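Local coordinates for SGNH hydrolase-type esterase domain-containing protein (Slackia heliotrinireducens DSM 20476, PDB 4S1P) that probably hydrolyses esters of still undefined identity as a member of the SGNH (GDSL-like lipase/acylhydrolase) family, at residues 6-11 and 18-23; 39-44 and 81-86; 64-69 and 142-147; 100-105 and 178-183. One frame throughout, in Å; residues are numbered along the deposited sequence. Where two conformers were deposited one is given.

In the fold
From the N terminus, contact 1 closes first, bringing strand 4-10 together with helix 19-27 across the short helix 12-15. Contact 2 opens after it, joining the loop beyond strand 29-35 to helix 80-96 on another layer of the fold. Contact 3 begins inside that span and ends beyond it, so contacts 2 and 3 cross; it reaches from strand 66-69 over the intervening strand 100-105 to strand 144-147. Contact 4 in turn crosses contact 3, carrying the C-terminal helix 170-184 back to the sheet. No contact nests within another. Contacts 1 and 4 meet where Met19 touches Tyr104 and Leu180, while Leu41 touches Met69 between contacts 2 and 3.

Contact 1. Residues 6-11 and 18-23; sequences ILMLGN and HMPDML
The pyrrolidine ring of Pro20 is the one ring to meet strand 4-10, and it does so through its CB and CG carbons, which lie against the selenium of Met8; Pro20 CB stands 4.0 Å from Met8 SE. No aromatic ring, amide or carboxylate takes part. Met8, built as selenomethionine, makes every close contact from the strand side. Its CG lies anti to the carbonyl carbon (chi1 -55°), the chain runs out extended from there, and a bend at chi3 (81°) swings the terminal methyl in among the helix residues. That methyl, Met8 CE, comes 3.8 Å from Leu23 CD2 and 4.1 Å from Met19 CE, the latter a methyl-to-methyl touch between two selenomethionines. Leu23 CD2 also rests on Met8 SE, so one leucine branch covers both ends of the SE-CE bond. All the touches are between apolar atoms, with no hydrogen bond across the contact. The helix runs roughly antiparallel to the strand, at 156°, and leads into strand 29-35, which pairs parallel with strand 4-10: a beta-alpha-beta crossover. Val31 and Val68 of the two neighbouring strands flank Met8, and Ala177, Leu180 and Ala181 of helix 170-184 cover Met19 and Leu23.

Contact 2. Residues 39-44 and 81-86; sequences ARLAEH and TAYARS
Leu41 and Ala42, at the start of a 3-10 turn, face Tyr83 and Ser86 on helix 80-96. The buried, apolar part of the contact lies round Leu41. Its CB meets the CB of Ser86 at 3.9 Å, and farther out its CD1 comes 4.0 Å from Tyr83 CE1, approaching the ring obliquely. Leu41 and Tyr83 lie side by side and point the same way. Tyr83 starts out from the far side of its helix backbone, and its CG, anti to the backbone N (chi1 173°), lets the ring reach back to the leucine. Val87 and Leu90 of the same helix also touch Leu41, while Ala133 and Ala137 of helix 123-141 touch Tyr83.

The other side is exposed and wetter. Ala42 lies at the surface, its CB 3.5 Å from Ser86 OG. A water molecule bridges the loop backbone to the serine side chain: it accepts a hydrogen bond from Ala42 N at 2.9 Å and donates one to Ser86 OG at 3.0 Å. On the loop itself, Arg40 N makes a weak bond to Glu43 OE2, and Glu43 also forms a salt bridge with Arg36.

No direct hydrogen bond passes between the segments. The hold between loop and helix comes from apolar burial of Leu41, whereas the polar link across the outer side runs through a solvent molecule that satisfies the amide of Ala42.

Contact 3. Residues 64-69 and 142-147; sequences WDFVVM and GALLAD
Phe66 and Leu144 meet on one face of the sheet, Met69 and Ala143 on the other, and each pair touches through a single closest approach. The CE1 corner of the Phe66 ring lies 4.2 Å from Leu144 CD1, with the methyl coming in obliquely to the ring. The CB of Phe66 does not aim at the other strand; the far part of the ring carries the contact. Leu144 does the opposite, its CB already pointing across, and extends one terminal branch to the ring.

Between these strands runs strand 100-105, so both pairs reach over a neighbour without any hydrogen bond between the two segments. This is the parallel sheet of a three-layer alpha/beta/alpha fold with strand order 2-1-3-4-5, the flavodoxin-like arrangement of SGNH hydrolases, and strands 66-69 and 144-147 sit on either side of strand 100-105 within it. Phe66 packs on Gln100 and Val102 of the middle strand and on Met184 of helix 170-184, and Leu144 on Thr183 of the same helix.

On the reverse face Met69, built as selenomethionine, leaves its strand with CG anti to the carbonyl carbon (chi1 -57°). It turns at chi3 (-64°), so that the methyl rather than the selenium meets Ala143: Met69 CE is 4.1 Å from Ala143 CB. The alanine presents its CB directly toward the other strand. Val87, Leu90 and Ser91 of helix 80-96 touch the same methionine, placing this second pair beneath the opposite helical layer. Just before Ala143, Gly142 is the first residue past helix 123-141, and its carbonyl accepts a hydrogen bond from Gln100 NE2.

Contact 4. Residues 100-105 and 178-183; sequences QPVIYG and LVLAET
The C-terminal helix 170-184 packs against strand 100-105 in the sheet, and Leu180 contributes the largest share of the buried surface. It divides its two methyls between neighbours. Leu180 CD1 sits over one face of the Tyr104 ring in a CH-pi contact, 4.3 Å from the ring centroid and 10° off its normal, so the methyl is nearly above the middle of the ring. The other branch, Leu180 CD2, touches the strand nearer its backbone, at 4.2 Å from Tyr104 CB, and also reaches Val102 CG1.

Such a helix, nearly antiparallel to the strand and 9.8 Å from it between axes, is one of the flanking helices of the three-layer alpha/beta/alpha sandwich of the SGNH family. One turn later Thr183 CG2 meets Val102 CG1 at 4.2 Å; the two side chains slide past each other in opposite directions. The CG1 branch of Val102 lies anti to its own backbone N (chi1 176°), which puts it in touch with both Leu180 and Thr183.

The ring of Tyr104 is buried, and its hydroxyl is satisfied by donating to the carbonyl O of Leu13. Met19 of helix 19-27 touches Tyr104 as well. At the strand's start, Gln100 NE2 donates an almost straight bond (172°) to Pro101 O at 2.9 Å, meeting a lone pair in the carbonyl plane.

Contact 1. Residues 6-11 and 18-23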
# COMPACT_ATOMS: atom_id res chain seq x y z
N ILE A 6 -11.13 7.24 -5.57
CA ILE A 6 -10.16 6.28 -5.01
C ILE A 6 -9.97 6.59 -3.53
O ILE A 6 -9.70 7.73 -3.16
CB ILE A 6 -8.79 6.38 -5.72
CG1 ILE A 6 -8.94 6.15 -7.22
CG2 ILE A 6 -7.79 5.40 -5.10
CD1 ILE A 6 -7.70 6.53 -8.01
N LEU A 7 -10.14 5.58 -2.67
CA LEU A 7 -9.85 5.68 -1.23
C LEU A 7 -8.55 4.95 -0.97
O LEU A 7 -8.43 3.79 -1.35
CB LEU A 7 -10.96 5.03 -0.44
CG LEU A 7 -10.80 5.01 1.07
CD1 LEU A 7 -10.66 6.40 1.67
CD2 LEU A 7 -11.97 4.23 1.69
N MSE A 8 -7.59 5.62 -0.36
CA MSE A 8 -6.29 5.02 -0.07
C MSE A 8 -6.10 4.91 1.42
O MSE A 8 -6.35 5.86 2.18
CB MSE A 8 -5.16 5.90 -0.60
CG MSE A 8 -5.32 6.19 -2.09
SE MSE A 8 -3.69 7.07 -2.79
CE MSE A 8 -2.59 5.49 -3.03
N LEU A 9 -5.72 3.71 1.85
CA LEU A 9 -5.46 3.43 3.24
C LEU A 9 -3.97 3.12 3.38
O LEU A 9 -3.46 2.23 2.68
CB LEU A 9 -6.28 2.19 3.68
CG LEU A 9 -7.74 2.12 3.21
CD1 LEU A 9 -8.38 0.81 3.70
CD2 LEU A 9 -8.51 3.35 3.65
N GLY A 10 -3.26 3.82 4.25
CA GLY A 10 -1.81 3.61 4.34
C GLY A 10 -1.11 4.47 5.36
O GLY A 10 -1.73 4.93 6.33
N ASN A 11 0.17 4.67 5.13
CA ASN A 11 0.99 5.48 6.02
C ASN A 11 1.93 6.32 5.18
O ASN A 11 1.55 6.71 4.06
CB ASN A 11 1.61 4.62 7.10
CG ASN A 11 2.62 3.63 6.59
OD1 ASN A 11 3.19 3.75 5.49
ND2 ASN A 11 2.89 2.64 7.42
N HIS A 18 3.84 13.82 -1.94
CA HIS A 18 2.58 14.13 -2.58
C HIS A 18 2.14 13.06 -3.56
O HIS A 18 1.48 13.33 -4.57
CB HIS A 18 2.71 15.46 -3.31
CG HIS A 18 3.02 16.61 -2.39
ND1 HIS A 18 2.05 17.28 -1.68
CD2 HIS A 18 4.20 17.14 -2.00
CE1 HIS A 18 2.62 18.22 -0.94
NE2 HIS A 18 3.93 18.15 -1.12
N MSE A 19 2.43 11.82 -3.23
CA MSE A 19 2.09 10.75 -4.15
C MSE A 19 0.58 10.64 -4.45
O MSE A 19 0.21 10.45 -5.58
CB MSE A 19 2.69 9.44 -3.68
CG MSE A 19 2.57 8.35 -4.72
SE MSE A 19 0.86 7.35 -4.68
CE MSE A 19 1.44 6.00 -3.40
N PRO A 20 -0.31 10.79 -3.43
CA PRO A 20 -1.74 10.72 -3.74
C PRO A 20 -2.16 11.79 -4.75
O PRO A 20 -3.00 11.51 -5.60
CB PRO A 20 -2.39 10.88 -2.38
CG PRO A 20 -1.37 10.29 -1.45
CD PRO A 20 -0.07 10.83 -1.99
N ASP A 21 -1.60 12.99 -4.63
CA ASP A 21 -1.88 14.08 -5.57
C ASP A 21 -1.40 13.70 -6.99
O ASP A 21 -2.07 13.98 -7.99
CB ASP A 21 -1.13 15.34 -5.13
CG ASP A 21 -1.79 16.09 -3.98
OD1 ASP A 21 -2.95 15.82 -3.61
OD2 ASP A 21 -1.13 17.03 -3.47
N MSE A 22 -0.24 13.05 -7.08
CA MSE A 22 0.29 12.58 -8.36
C MSE A 22 -0.65 11.55 -8.96
O MSE A 22 -0.98 11.58 -10.14
CB MSE A 22 1.70 12.00 -8.27
CG MSE A 22 2.73 13.04 -7.90
SE MSE A 22 4.60 12.46 -8.19
CE MSE A 22 4.70 11.32 -6.68
N LEU A 23 -1.10 10.60 -8.14
CA LEU A 23 -2.00 9.60 -8.65
C LEU A 23 -3.33 10.22 -9.12
O LEU A 23 -3.86 9.83 -10.18
CB LEU A 23 -2.24 8.59 -7.55
CG LEU A 23 -3.16 7.41 -7.86
CD1 LEU A 23 -2.61 6.63 -9.04
CD2 LEU A 23 -3.31 6.53 -6.64

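Contact 2. Residues 39-44 and 81-86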
# COMPACT_ATOMS: atom_id res chain seq x y z
N ALA A 39 0.99 3.84 10.78
CA ALA A 39 -0.26 3.06 10.78
C ALA A 39 -0.11 1.68 10.15
O ALA A 39 0.64 1.49 9.20
CB ALA A 39 -1.36 3.83 10.07
N ARG A 40 -0.87 0.74 10.70
CA ARG A 40 -1.02 -0.61 10.17
C ARG A 40 -2.43 -0.77 9.62
O ARG A 40 -3.38 -0.12 10.09
CB ARG A 40 -0.81 -1.69 11.25
CG ARG A 40 0.61 -1.74 11.82
CD ARG A 40 0.76 -2.63 13.03
NE ARG A 40 2.07 -2.42 13.64
CZ ARG A 40 3.02 -3.35 13.79
NH1 ARG A 40 2.85 -4.60 13.35
NH2 ARG A 40 4.17 -3.02 14.37
N LEU A 41 -2.58 -1.65 8.62
CA LEU A 41 -3.89 -1.81 7.96
C LEU A 41 -4.98 -2.23 8.92
O LEU A 41 -6.13 -1.83 8.72
CB LEU A 41 -3.85 -2.84 6.82
CG LEU A 41 -3.39 -2.34 5.49
CD1 LEU A 41 -3.37 -3.56 4.56
CD2 LEU A 41 -4.21 -1.21 4.91
N ALA A 42 -4.64 -3.01 9.96
CA ALA A 42 -5.64 -3.51 10.88
C ALA A 42 -6.43 -2.37 11.55
O ALA A 42 -7.55 -2.56 11.99
CB ALA A 42 -5.00 -4.38 11.94
N GLU A 43 -5.83 -1.17 11.66
CA GLU A 43 -6.55 -0.05 12.28
C GLU A 43 -7.86 0.23 11.56
O GLU A 43 -8.85 0.61 12.16
CB GLU A 43 -5.72 1.25 12.21
CG GLU A 43 -4.48 1.18 13.01
CD GLU A 43 -3.68 2.47 12.90
OE1 GLU A 43 -4.26 3.55 12.56
OE2 GLU A 43 -2.46 2.32 13.14
N HIS A 44 -7.86 0.04 10.25
CA HIS A 44 -9.04 0.34 9.47
C HIS A 44 -10.23 -0.59 9.70
O HIS A 44 -11.34 -0.27 9.28
CB HIS A 44 -8.68 0.38 7.97
CG HIS A 44 -7.69 1.43 7.65
ND1 HIS A 44 -8.05 2.69 7.27
CD2 HIS A 44 -6.34 1.41 7.69
CE1 HIS A 44 -6.96 3.41 7.09
NE2 HIS A 44 -5.91 2.67 7.38
N THR A 81 0.43 -13.12 8.93
CA THR A 81 -0.95 -13.51 9.15
C THR A 81 -1.85 -12.31 9.43
O THR A 81 -2.95 -12.21 8.87
CB THR A 81 -1.03 -14.58 10.23
OG1 THR A 81 -0.24 -15.70 9.81
CG2 THR A 81 -2.47 -14.97 10.44
N ALA A 82 -1.35 -11.38 10.23
CA ALA A 82 -2.07 -10.14 10.46
C ALA A 82 -2.31 -9.40 9.17
O ALA A 82 -3.39 -8.86 8.94
CB ALA A 82 -1.37 -9.25 11.47
N TYR A 83 -1.28 -9.37 8.33
CA TYR A 83 -1.43 -8.72 7.02
C TYR A 83 -2.52 -9.37 6.19
O TYR A 83 -3.44 -8.69 5.69
CB TYR A 83 -0.09 -8.75 6.29
CG TYR A 83 -0.25 -8.25 4.85
CD1 TYR A 83 -0.67 -6.98 4.62
CD2 TYR A 83 -0.10 -9.08 3.77
CE1 TYR A 83 -0.88 -6.49 3.35
CE2 TYR A 83 -0.32 -8.63 2.49
CZ TYR A 83 -0.73 -7.33 2.29
OH TYR A 83 -0.98 -6.92 1.00
N ALA A 84 -2.43 -10.69 6.06
CA ALA A 84 -3.36 -11.44 5.25
C ALA A 84 -4.80 -11.24 5.73
O ALA A 84 -5.72 -11.07 4.91
CB ALA A 84 -3.01 -12.91 5.24
N ARG A 85 -5.01 -11.26 7.04
CA ARG A 85 -6.36 -11.09 7.55
C ARG A 85 -6.87 -9.68 7.34
O ARG A 85 -8.06 -9.49 7.06
CB ARG A 85 -6.44 -11.47 9.03
CG ARG A 85 -6.07 -12.92 9.34
CD ARG A 85 -6.84 -13.94 8.51
NE ARG A 85 -6.02 -14.41 7.40
CZ ARG A 85 -6.47 -14.67 6.18
NH1 ARG A 85 -7.76 -14.52 5.91
NH2 ARG A 85 -5.64 -15.10 5.25
N SER A 86 -5.99 -8.69 7.45
CA SER A 86 -6.40 -7.32 7.24
C SER A 86 -6.82 -7.11 5.80
O SER A 86 -7.85 -6.50 5.52
CB SER A 86 -5.29 -6.34 7.62
OG SER A 86 -5.01 -6.36 9.02
O HOH W 1 -2.48 -4.97 9.69

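Contact 3. Residues 64-69 and 142-147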
# COMPACT_ATOMS: atom_id res chain seq x y z
N TRP A 64 -17.10 4.65 -4.13
CA TRP A 64 -15.69 4.46 -4.53
C TRP A 64 -15.56 3.50 -5.68
O TRP A 64 -16.18 2.41 -5.67
CB TRP A 64 -14.86 3.96 -3.32
CG TRP A 64 -15.03 4.81 -2.11
CD1 TRP A 64 -15.86 4.59 -1.07
CD2 TRP A 64 -14.41 6.09 -1.86
NE1 TRP A 64 -15.81 5.63 -0.19
CE2 TRP A 64 -14.96 6.59 -0.67
CE3 TRP A 64 -13.48 6.88 -2.56
CZ2 TRP A 64 -14.57 7.83 -0.14
CZ3 TRP A 64 -13.11 8.09 -2.04
CH2 TRP A 64 -13.65 8.57 -0.84
N ASP A 65 -14.61 3.81 -6.58
CA ASP A 65 -14.22 2.85 -7.62
C ASP A 65 -13.19 1.85 -7.15
O ASP A 65 -13.21 0.69 -7.53
CB ASP A 65 -13.72 3.59 -8.84
CG ASP A 65 -14.83 4.43 -9.47
OD1 ASP A 65 -15.67 3.83 -10.16
OD2 ASP A 65 -14.93 5.62 -9.22
N PHE A 66 -12.25 2.33 -6.34
CA PHE A 66 -11.16 1.53 -5.85
C PHE A 66 -10.87 1.86 -4.41
O PHE A 66 -11.02 3.00 -3.99
CB PHE A 66 -9.88 1.81 -6.66
CG PHE A 66 -9.98 1.45 -8.12
CD1 PHE A 66 -9.84 0.13 -8.52
CD2 PHE A 66 -10.21 2.41 -9.07
CE1 PHE A 66 -9.93 -0.23 -9.86
CE2 PHE A 66 -10.27 2.06 -10.40
CZ PHE A 66 -10.16 0.74 -10.80
N VAL A 67 -10.41 0.85 -3.67
CA VAL A 67 -9.87 1.03 -2.33
C VAL A 67 -8.46 0.46 -2.34
O VAL A 67 -8.26 -0.73 -2.60
CB VAL A 67 -10.69 0.33 -1.25
CG1 VAL A 67 -10.05 0.52 0.12
CG2 VAL A 67 -12.12 0.88 -1.24
N VAL A 68 -7.47 1.35 -2.13
CA VAL A 68 -6.04 0.94 -2.17
C VAL A 68 -5.58 0.68 -0.75
O VAL A 68 -5.81 1.50 0.14
CB VAL A 68 -5.18 2.03 -2.80
CG1 VAL A 68 -3.72 1.63 -2.84
CG2 VAL A 68 -5.68 2.35 -4.20
N MSE A 69 -4.90 -0.46 -0.54
CA MSE A 69 -4.51 -0.88 0.77
C MSE A 69 -3.00 -1.02 0.85
O MSE A 69 -2.41 -1.80 0.10
CB MSE A 69 -5.12 -2.25 1.11
CG MSE A 69 -6.65 -2.22 1.01
SE MSE A 69 -7.46 -4.00 0.97
CE MSE A 69 -6.64 -4.54 -0.75
N GLY A 142 -8.94 -11.48 -4.35
CA GLY A 142 -9.32 -10.93 -5.63
C GLY A 142 -8.94 -9.49 -5.82
O GLY A 142 -9.45 -8.82 -6.71
N ALA A 143 -8.03 -8.99 -5.01
CA ALA A 143 -7.56 -7.61 -5.16
C ALA A 143 -6.58 -7.52 -6.32
O ALA A 143 -5.81 -8.46 -6.57
CB ALA A 143 -6.92 -7.14 -3.87
N LEU A 144 -6.58 -6.39 -7.00
CA LEU A 144 -5.59 -6.14 -8.00
C LEU A 144 -4.27 -5.81 -7.29
O LEU A 144 -4.26 -5.14 -6.30
CB LEU A 144 -5.99 -4.92 -8.84
CG LEU A 144 -7.32 -5.00 -9.53
CD1 LEU A 144 -7.56 -3.70 -10.29
CD2 LEU A 144 -7.32 -6.23 -10.45
N LEU A 145 -3.16 -6.29 -7.81
CA LEU A 145 -1.85 -6.02 -7.21
C LEU A 145 -1.13 -4.97 -8.01
O LEU A 145 -0.83 -5.18 -9.19
CB LEU A 145 -0.99 -7.28 -7.15
CG LEU A 145 0.41 -7.06 -6.57
CD1 LEU A 145 0.38 -6.53 -5.14
CD2 LEU A 145 1.21 -8.35 -6.61
N ALA A 146 -0.82 -3.86 -7.35
CA ALA A 146 0.11 -2.86 -7.89
C ALA A 146 1.49 -3.22 -7.34
O ALA A 146 1.77 -2.93 -6.18
CB ALA A 146 -0.33 -1.47 -7.48
N ASP A 147 2.29 -3.93 -8.16
CA ASP A 147 3.55 -4.50 -7.71
C ASP A 147 4.64 -3.48 -7.88
O ASP A 147 5.28 -3.41 -8.91
CB ASP A 147 3.81 -5.77 -8.50
CG ASP A 147 5.06 -6.53 -8.07
OD1 ASP A 147 5.84 -5.99 -7.26
OD2 ASP A 147 5.27 -7.67 -8.54

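Contact 4. Residues 100-105 and 178-183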
# COMPACT_ATOMS: atom_id res chain seq x y z
N GLN A 100 -13.48 -1.91 -6.14
CA GLN A 100 -12.44 -2.88 -6.41
C GLN A 100 -11.23 -2.68 -5.46
O GLN A 100 -10.63 -1.61 -5.48
CB GLN A 100 -11.97 -2.77 -7.85
CG GLN A 100 -10.79 -3.65 -8.17
CD GLN A 100 -11.06 -5.14 -8.08
OE1 GLN A 100 -11.96 -5.66 -8.76
NE2 GLN A 100 -10.26 -5.86 -7.28
N PRO A 101 -10.90 -3.68 -4.65
CA PRO A 101 -9.72 -3.54 -3.80
C PRO A 101 -8.43 -3.65 -4.61
O PRO A 101 -8.35 -4.40 -5.58
CB PRO A 101 -9.86 -4.68 -2.79
CG PRO A 101 -10.78 -5.66 -3.42
CD PRO A 101 -11.68 -4.90 -4.36
N VAL A 102 -7.43 -2.88 -4.17
CA VAL A 102 -6.12 -2.82 -4.82
C VAL A 102 -5.05 -2.92 -3.73
O VAL A 102 -5.11 -2.16 -2.77
CB VAL A 102 -5.94 -1.49 -5.60
CG1 VAL A 102 -4.56 -1.36 -6.20
CG2 VAL A 102 -7.00 -1.38 -6.69
N ILE A 103 -4.10 -3.83 -3.90
CA ILE A 103 -2.99 -3.91 -2.99
C ILE A 103 -1.87 -3.00 -3.52
O ILE A 103 -1.42 -3.16 -4.65
CB ILE A 103 -2.46 -5.35 -2.87
CG1 ILE A 103 -3.50 -6.23 -2.15
CG2 ILE A 103 -1.10 -5.39 -2.18
CD1 ILE A 103 -3.28 -7.69 -2.39
N TYR A 104 -1.42 -2.06 -2.68
CA TYR A 104 -0.22 -1.26 -2.99
C TYR A 104 0.93 -2.14 -2.49
O TYR A 104 1.25 -2.16 -1.29
CB TYR A 104 -0.34 0.08 -2.30
CG TYR A 104 0.88 1.03 -2.33
CD1 TYR A 104 2.07 0.73 -3.00
CD2 TYR A 104 0.80 2.23 -1.69
CE1 TYR A 104 3.17 1.61 -2.94
CE2 TYR A 104 1.86 3.10 -1.61
CZ TYR A 104 3.05 2.80 -2.26
OH TYR A 104 4.12 3.65 -2.16
N GLY A 105 1.50 -2.92 -3.41
CA GLY A 105 2.60 -3.82 -3.05
C GLY A 105 3.85 -2.95 -2.90
O GLY A 105 4.22 -2.24 -3.82
N LEU A 178 2.85 5.75 -10.74
CA LEU A 178 2.71 5.23 -12.11
C LEU A 178 2.24 3.78 -12.12
O LEU A 178 1.37 3.38 -12.91
CB LEU A 178 4.02 5.37 -12.90
CG LEU A 178 4.43 6.79 -13.25
CD1 LEU A 178 5.87 6.75 -13.70
CD2 LEU A 178 3.51 7.41 -14.29
N VAL A 179 2.77 2.98 -11.20
CA VAL A 179 2.34 1.60 -11.10
C VAL A 179 0.86 1.49 -10.67
O VAL A 179 0.07 0.72 -11.20
CB VAL A 179 3.27 0.83 -10.12
CG1 VAL A 179 2.76 -0.58 -9.88
CG2 VAL A 179 4.71 0.75 -10.66
N LEU A 180 0.50 2.26 -9.65
CA LEU A 180 -0.88 2.29 -9.19
C LEU A 180 -1.82 2.77 -10.30
O LEU A 180 -2.88 2.19 -10.50
CB LEU A 180 -1.03 3.15 -7.93
CG LEU A 180 -0.50 2.52 -6.65
CD1 LEU A 180 -0.13 3.59 -5.62
CD2 LEU A 180 -1.50 1.53 -6.08
N ALA A 181 -1.42 3.81 -11.03
CA ALA A 181 -2.23 4.32 -12.13
C ALA A 181 -2.43 3.27 -13.22
O ALA A 181 -3.51 3.13 -13.77
CB ALA A 181 -1.60 5.58 -12.69
N GLU A 182 -1.38 2.52 -13.54
CA GLU A 182 -1.47 1.45 -14.52
C GLU A 182 -2.44 0.36 -14.07
O GLU A 182 -3.27 -0.15 -14.86
CB GLU A 182 -0.10 0.83 -14.85
CG GLU A 182 -0.20 -0.31 -15.85
CD GLU A 182 0.99 -0.39 -16.78
OE1 GLU A 182 0.79 -0.81 -17.95
OE2 GLU A 182 2.11 -0.03 -16.37
N THR A 183 -2.36 0.04 -12.79
CA THR A 183 -3.21 -0.98 -12.21
C THR A 183 -4.72 -0.59 -12.28
O THR A 183 -5.59 -1.43 -12.59
CB THR A 183 -2.75 -1.27 -10.76
OG1 THR A 183 -1.38 -1.69 -10.75
CG2 THR A 183 -3.58 -2.36 -10.12